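Long-range contacts in nigritoxine (Vibrio nigripulchritudo, PDB 5M41), which acts as a bacterial protein toxin against crustaceans and insects: residues Thr291-Ala297 with Gly339-Lys344; Ala363-Asp368 with Pro439-Thr443. All coordinates share one frame; numbering follows the deposited sequence.

How the interactions relate
Both contacts reach the same antiparallel sheet in the middle part of the chain, interaction 1 through two of its strands and interaction 2 through strand 366-370 and a loop. They follow one another in sequence: interaction 1 is complete before interaction 2 begins. Their centres lie 14 Å apart and their nearest atoms about 6 Å, so they do not touch. Strand 328-336 runs between them, pairing with strand 340-348 of interaction 1 and with strand 366-370 of interaction 2. Sheet and helix 444-457 are joined at two places, by side chains of interaction 1 packed on the helix and by the loop 439-443 of interaction 2 that leads directly into it.

Interaction 1. Residues Thr291-Ala297 with Gly339-Lys344; sequences TQLLMSA and GKIVAK
Leu293 and Met295 pair with Ala343 and Ile341 as two antiparallel hydrogen-bonded pairs, the axes of the short strands 293-296 and 340-344 approaching to 4.7 Å and their directions 153° apart. Leu293 N gives a nearly straight bond to Ala343 O (2.8 Å, 174° at the hydrogen), lying in the carbonyl plane, and Ala343 N answers to Leu293 O. Met295 and Ile341 exchange a second pair, and Ala297 N to Gly339 O (2.9 Å) extends the ladder by one rung. Leu294 with Val342 forms the non-hydrogen-bonded pair between them.

Apolar contacts lie on both faces. On one, Met295 bends at chi3 (-78°), which brings CE to 3.9 Å from Ala343 CB, and Ala297 CB sits against Ile341 CG1 at 3.8 Å. On the other, Leu294 CD1 leans over Val342 CB and Lys340 CB, while Gln292 CB meets Val342 CG2 at 3.8 Å.

The polar side-chain bond is at the far end: the extended Lys344 chain passes Thr291 O and delivers NZ to Gln292 OE1 (3.0 Å), in the plane of the amide. Gln292 NE2 donates to Val450 O, so both ends of the amide are used and its rotation is fixed. Helix 444-457 covers the face that carries Gln292 and Leu294, and helix 386-396 packs on Ile341 and Ala297 of the other, an arrangement characteristic of an antiparallel sheet layered between helices.

Interaction 2. Residues Ala363-Asp368 with Pro439-Thr443; sequences AETGVD and PTAQT
No strand ladder joins Ala363-Asp368 to Pro439-Thr443; the backbones come no nearer than 6.4 Å between CA atoms, at Ala363 and Thr440, and the loop folds through an ST turn at Thr440 and an inverse gamma turn centred on Gln442. The Gln442 side chain spans the gap, extended beyond CG (chi2 -179°), and its amide is gripped at both ends. Thr365 OG1 donates to Gln442 OE1 at 2.6 Å, tilted 17° from the amide carbonyl plane. Gln442 NE2 donates to Asp368 OD1 (2.9 Å), meeting the carboxylate from above its plane, with the two flat groups turned 73° apart. Together these bonds fix which end of the amide is oxygen and which nitrogen.

The other carboxylate oxygen binds the turn. Asp368 OD2 takes a very short bond from Thr440 OG1 (2.5 Å) and a longer one from Ala441 N (3.2 Å). Thr440 OG1 also accepts from Gln442 N at 3.0 Å, so this hydroxyl closes the ST turn while donating to the aspartate. A water gives hydrogens to both Thr365 OG1 and Gln442 O, adding a water-mediated link between the segments beside the direct Thr365-Gln442 bond. Ala363 CB rests against Thr440 OG1 at 3.7 Å.

Asp368 OD1 has a further partner in Ser332 OG, on the adjoining strand 328-336, whose Ala334 packs against Gln442. Beyond the loop, Thr443 N-caps helix 444-457, and Phe447 of that helix touches both Thr365 and Gln442; at the start of the loop Pro439 packs on Ala280 and Ile283 of helix 277-283.

Interaction 1. Residues Thr291-Ala297 with Gly339-Lys344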
loop_
_atom_site.group_PDB
_atom_site.type_symbol
_atom_site.label_atom_id
_atom_site.label_comp_id
_atom_site.label_asym_id
_atom_site.label_seq_id
_atom_site.Cartn_x
_atom_site.Cartn_y
_atom_site.Cartn_z
ATOM N N THR A 291 3.426 -13.311 -10.349
ATOM C CA THR A 291 4.079 -12.459 -11.373
ATOM C C THR A 291 4.068 -10.966 -10.978
ATOM O O THR A 291 3.179 -10.546 -10.251
ATOM C CB THR A 291 3.458 -12.687 -12.765
ATOM O OG1 THR A 291 4.026 -11.769 -13.709
ATOM C CG2 THR A 291 1.967 -12.531 -12.732
ATOM N N GLN A 292 5.058 -10.180 -11.413
ATOM C CA GLN A 292 5.221 -8.804 -10.908
ATOM C C GLN A 292 5.826 -7.869 -11.945
ATOM O O GLN A 292 6.512 -8.330 -12.840
ATOM C CB GLN A 292 6.074 -8.795 -9.637
ATOM C CG GLN A 292 7.589 -8.963 -9.844
ATOM C CD GLN A 292 8.274 -9.341 -8.538
ATOM O OE1 GLN A 292 7.650 -9.921 -7.650
ATOM N NE2 GLN A 292 9.536 -8.997 -8.407
ATOM N N LEU A 293 5.583 -6.563 -11.819
ATOM C CA LEU A 293 6.231 -5.578 -12.701
ATOM C C LEU A 293 7.024 -4.556 -11.899
ATOM O O LEU A 293 6.445 -3.736 -11.182
ATOM C CB LEU A 293 5.213 -4.873 -13.610
ATOM C CG LEU A 293 5.642 -3.772 -14.592
ATOM C CD1 LEU A 293 6.685 -4.254 -15.604
ATOM C CD2 LEU A 293 4.409 -3.255 -15.325
ATOM N N LEU A 294 8.347 -4.607 -12.029
ATOM C CA LEU A 294 9.232 -3.712 -11.294
ATOM C C LEU A 294 9.492 -2.494 -12.156
ATOM O O LEU A 294 9.850 -2.635 -13.318
ATOM C CB LEU A 294 10.567 -4.407 -10.964
ATOM C CG LEU A 294 11.497 -3.571 -10.066
ATOM C CD1 LEU A 294 10.817 -3.143 -8.763
ATOM C CD2 LEU A 294 12.809 -4.284 -9.789
ATOM N N MET A 295 9.317 -1.299 -11.600
ATOM C CA MET A 295 9.498 -0.074 -12.372
ATOM C C MET A 295 10.247 0.967 -11.558
ATOM O O MET A 295 10.348 0.855 -10.331
ATOM C CB MET A 295 8.140 0.504 -12.763
ATOM C CG MET A 295 7.294 -0.405 -13.635
ATOM S SD MET A 295 5.582 0.156 -13.739
ATOM C CE MET A 295 4.882 -0.386 -12.186
ATOM N N SER A 296 10.737 1.996 -12.240
ATOM C CA SER A 296 11.388 3.114 -11.581
ATOM C C SER A 296 10.336 4.133 -11.169
ATOM O O SER A 296 9.430 4.428 -11.935
ATOM C CB SER A 296 12.397 3.766 -12.531
ATOM O OG SER A 296 12.971 4.918 -11.934
ATOM N N ALA A 297 10.447 4.661 -9.955
ATOM C CA ALA A 297 9.541 5.716 -9.505
ATOM C C ALA A 297 10.155 7.112 -9.689
ATOM O O ALA A 297 9.567 8.103 -9.282
ATOM C CB ALA A 297 9.121 5.490 -8.052
ATOM N N GLY A 339 14.173 3.778 -4.760
ATOM C CA GLY A 339 13.302 4.590 -5.600
ATOM C C GLY A 339 12.564 3.819 -6.675
ATOM O O GLY A 339 12.261 4.372 -7.728
ATOM N N LYS A 340 12.275 2.549 -6.413
ATOM C CA LYS A 340 11.487 1.739 -7.335
ATOM C C LYS A 340 10.078 1.492 -6.792
ATOM O O LYS A 340 9.806 1.771 -5.609
ATOM C CB LYS A 340 12.187 0.414 -7.626
ATOM C CG LYS A 340 13.452 0.557 -8.472
ATOM C CD LYS A 340 14.292 -0.712 -8.429
ATOM C CE LYS A 340 15.627 -0.536 -9.162
ATOM N NZ LYS A 340 15.439 -0.228 -10.613
ATOM N N ILE A 341 9.197 0.999 -7.664
ATOM C CA ILE A 341 7.841 0.571 -7.299
ATOM C C ILE A 341 7.558 -0.743 -8.007
ATOM O O ILE A 341 7.847 -0.884 -9.184
ATOM C CB ILE A 341 6.750 1.586 -7.722
ATOM C CG1 ILE A 341 6.788 2.802 -6.815
ATOM C CG2 ILE A 341 5.354 0.974 -7.563
ATOM C CD1 ILE A 341 5.731 3.843 -7.145
ATOM N N VAL A 342 7.012 -1.710 -7.278
ATOM C CA VAL A 342 6.555 -2.943 -7.899
ATOM C C VAL A 342 5.021 -2.927 -7.985
ATOM O O VAL A 342 4.344 -2.543 -7.021
ATOM C CB VAL A 342 7.108 -4.201 -7.176
ATOM C CG1 VAL A 342 6.555 -4.332 -5.764
ATOM C CG2 VAL A 342 6.855 -5.468 -7.987
ATOM N N ALA A 343 4.485 -3.286 -9.151
ATOM C CA ALA A 343 3.058 -3.576 -9.277
ATOM C C ALA A 343 2.908 -5.084 -9.232
ATOM O O ALA A 343 3.691 -5.811 -9.861
ATOM C CB ALA A 343 2.497 -3.041 -10.583
ATOM N N LYS A 344 1.915 -5.541 -8.479
ATOM C CA LYS A 344 1.651 -6.950 -8.318
ATOM C C LYS A 344 0.180 -7.138 -7.987
ATOM O O LYS A 344 -0.346 -6.431 -7.124
ATOM C CB LYS A 344 2.512 -7.504 -7.172
ATOM C CG LYS A 344 2.563 -9.018 -7.090
ATOM C CD LYS A 344 3.824 -9.513 -6.362
ATOM C CE LYS A 344 3.960 -11.044 -6.449
ATOM N NZ LYS A 344 5.411 -11.465 -6.425
#

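Interaction 2. Residues Ala363-Asp368 with Pro439-Thr443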
loop_
_atom_site.group_PDB
_atom_site.type_symbol
_atom_site.label_atom_id
_atom_site.label_comp_id
_atom_site.label_asym_id
_atom_site.label_seq_id
_atom_site.Cartn_x
_atom_site.Cartn_y
_atom_site.Cartn_z
ATOM N N ALA A 363 -0.609 1.249 2.960
ATOM C CA ALA A 363 0.357 0.556 3.767
ATOM C C ALA A 363 1.495 1.530 4.047
ATOM O O ALA A 363 1.522 2.605 3.458
ATOM C CB ALA A 363 0.886 -0.671 3.020
ATOM N N GLU A 364 2.431 1.157 4.930
ATOM C CA GLU A 364 3.624 1.978 5.152
ATOM C C GLU A 364 4.476 2.025 3.871
ATOM O O GLU A 364 5.270 2.954 3.672
ATOM C CB GLU A 364 4.475 1.456 6.334
ATOM C CG GLU A 364 3.773 1.360 7.696
ATOM C CD GLU A 364 3.531 2.713 8.394
ATOM O OE1 GLU A 364 3.758 3.797 7.792
ATOM O OE2 GLU A 364 3.099 2.702 9.584
ATOM N N THR A 365 4.292 1.025 3.010
ATOM C CA THR A 365 5.125 0.841 1.828
ATOM C C THR A 365 4.440 1.209 0.515
ATOM O O THR A 365 5.055 1.116 -0.545
ATOM C CB THR A 365 5.586 -0.616 1.716
ATOM O OG1 THR A 365 4.437 -1.458 1.800
ATOM C CG2 THR A 365 6.587 -0.986 2.848
ATOM N N GLY A 366 3.176 1.623 0.554
ATOM C CA GLY A 366 2.454 1.830 -0.702
ATOM C C GLY A 366 0.941 1.793 -0.601
ATOM O O GLY A 366 0.379 1.991 0.486
ATOM N N VAL A 367 0.279 1.551 -1.733
ATOM C CA VAL A 367 -1.173 1.466 -1.753
ATOM C C VAL A 367 -1.646 0.213 -2.473
ATOM O O VAL A 367 -0.966 -0.302 -3.359
ATOM C CB VAL A 367 -1.861 2.708 -2.388
ATOM C CG1 VAL A 367 -1.330 3.985 -1.744
ATOM C CG2 VAL A 367 -1.624 2.745 -3.891
ATOM N N ASP A 368 -2.811 -0.279 -2.062
ATOM C CA ASP A 368 -3.485 -1.338 -2.797
ATOM C C ASP A 368 -4.807 -0.787 -3.340
ATOM O O ASP A 368 -5.560 -0.141 -2.615
ATOM C CB ASP A 368 -3.804 -2.504 -1.872
ATOM C CG ASP A 368 -2.563 -3.083 -1.188
ATOM O OD1 ASP A 368 -1.497 -3.269 -1.840
ATOM O OD2 ASP A 368 -2.675 -3.398 0.024
ATOM N N PRO A 439 -7.014 -6.320 5.298
ATOM C CA PRO A 439 -5.600 -6.001 5.493
ATOM C C PRO A 439 -4.881 -5.781 4.161
ATOM O O PRO A 439 -5.318 -6.275 3.114
ATOM C CB PRO A 439 -5.034 -7.260 6.188
ATOM C CG PRO A 439 -6.218 -7.911 6.813
ATOM C CD PRO A 439 -7.388 -7.604 5.908
ATOM N N THR A 440 -3.787 -5.042 4.208
ATOM C CA THR A 440 -2.977 -4.837 3.026
ATOM C C THR A 440 -2.332 -6.151 2.574
ATOM O O THR A 440 -2.082 -7.047 3.371
ATOM C CB THR A 440 -1.895 -3.767 3.240
ATOM O OG1 THR A 440 -1.175 -3.589 2.010
ATOM C CG2 THR A 440 -0.929 -4.165 4.383
ATOM N N ALA A 441 -2.136 -6.280 1.271
ATOM C CA ALA A 441 -1.389 -7.399 0.746
ATOM C C ALA A 441 0.109 -7.188 0.950
ATOM O O ALA A 441 0.860 -8.152 0.864
ATOM C CB ALA A 441 -1.690 -7.587 -0.721
ATOM N N GLN A 442 0.539 -5.947 1.219
ATOM C CA GLN A 442 1.986 -5.620 1.334
ATOM C C GLN A 442 2.558 -6.061 2.687
ATOM O O GLN A 442 2.896 -5.249 3.541
ATOM C CB GLN A 442 2.217 -4.135 1.059
ATOM C CG GLN A 442 1.743 -3.785 -0.352
ATOM C CD GLN A 442 1.945 -2.340 -0.755
ATOM O OE1 GLN A 442 2.885 -1.663 -0.303
ATOM N NE2 GLN A 442 1.081 -1.863 -1.636
ATOM N N THR A 443 2.598 -7.372 2.886
ATOM C CA THR A 443 3.093 -7.945 4.116
ATOM C C THR A 443 4.612 -8.165 4.035
ATOM O O THR A 443 5.270 -7.929 2.992
ATOM C CB THR A 443 2.450 -9.318 4.359
ATOM O OG1 THR A 443 2.743 -10.152 3.239
ATOM C CG2 THR A 443 0.902 -9.217 4.539
HETATM O O HOH W 1 3.770 -2.793 3.954
HETATM O O HOH W 2 -4.558 -5.295 -0.472
#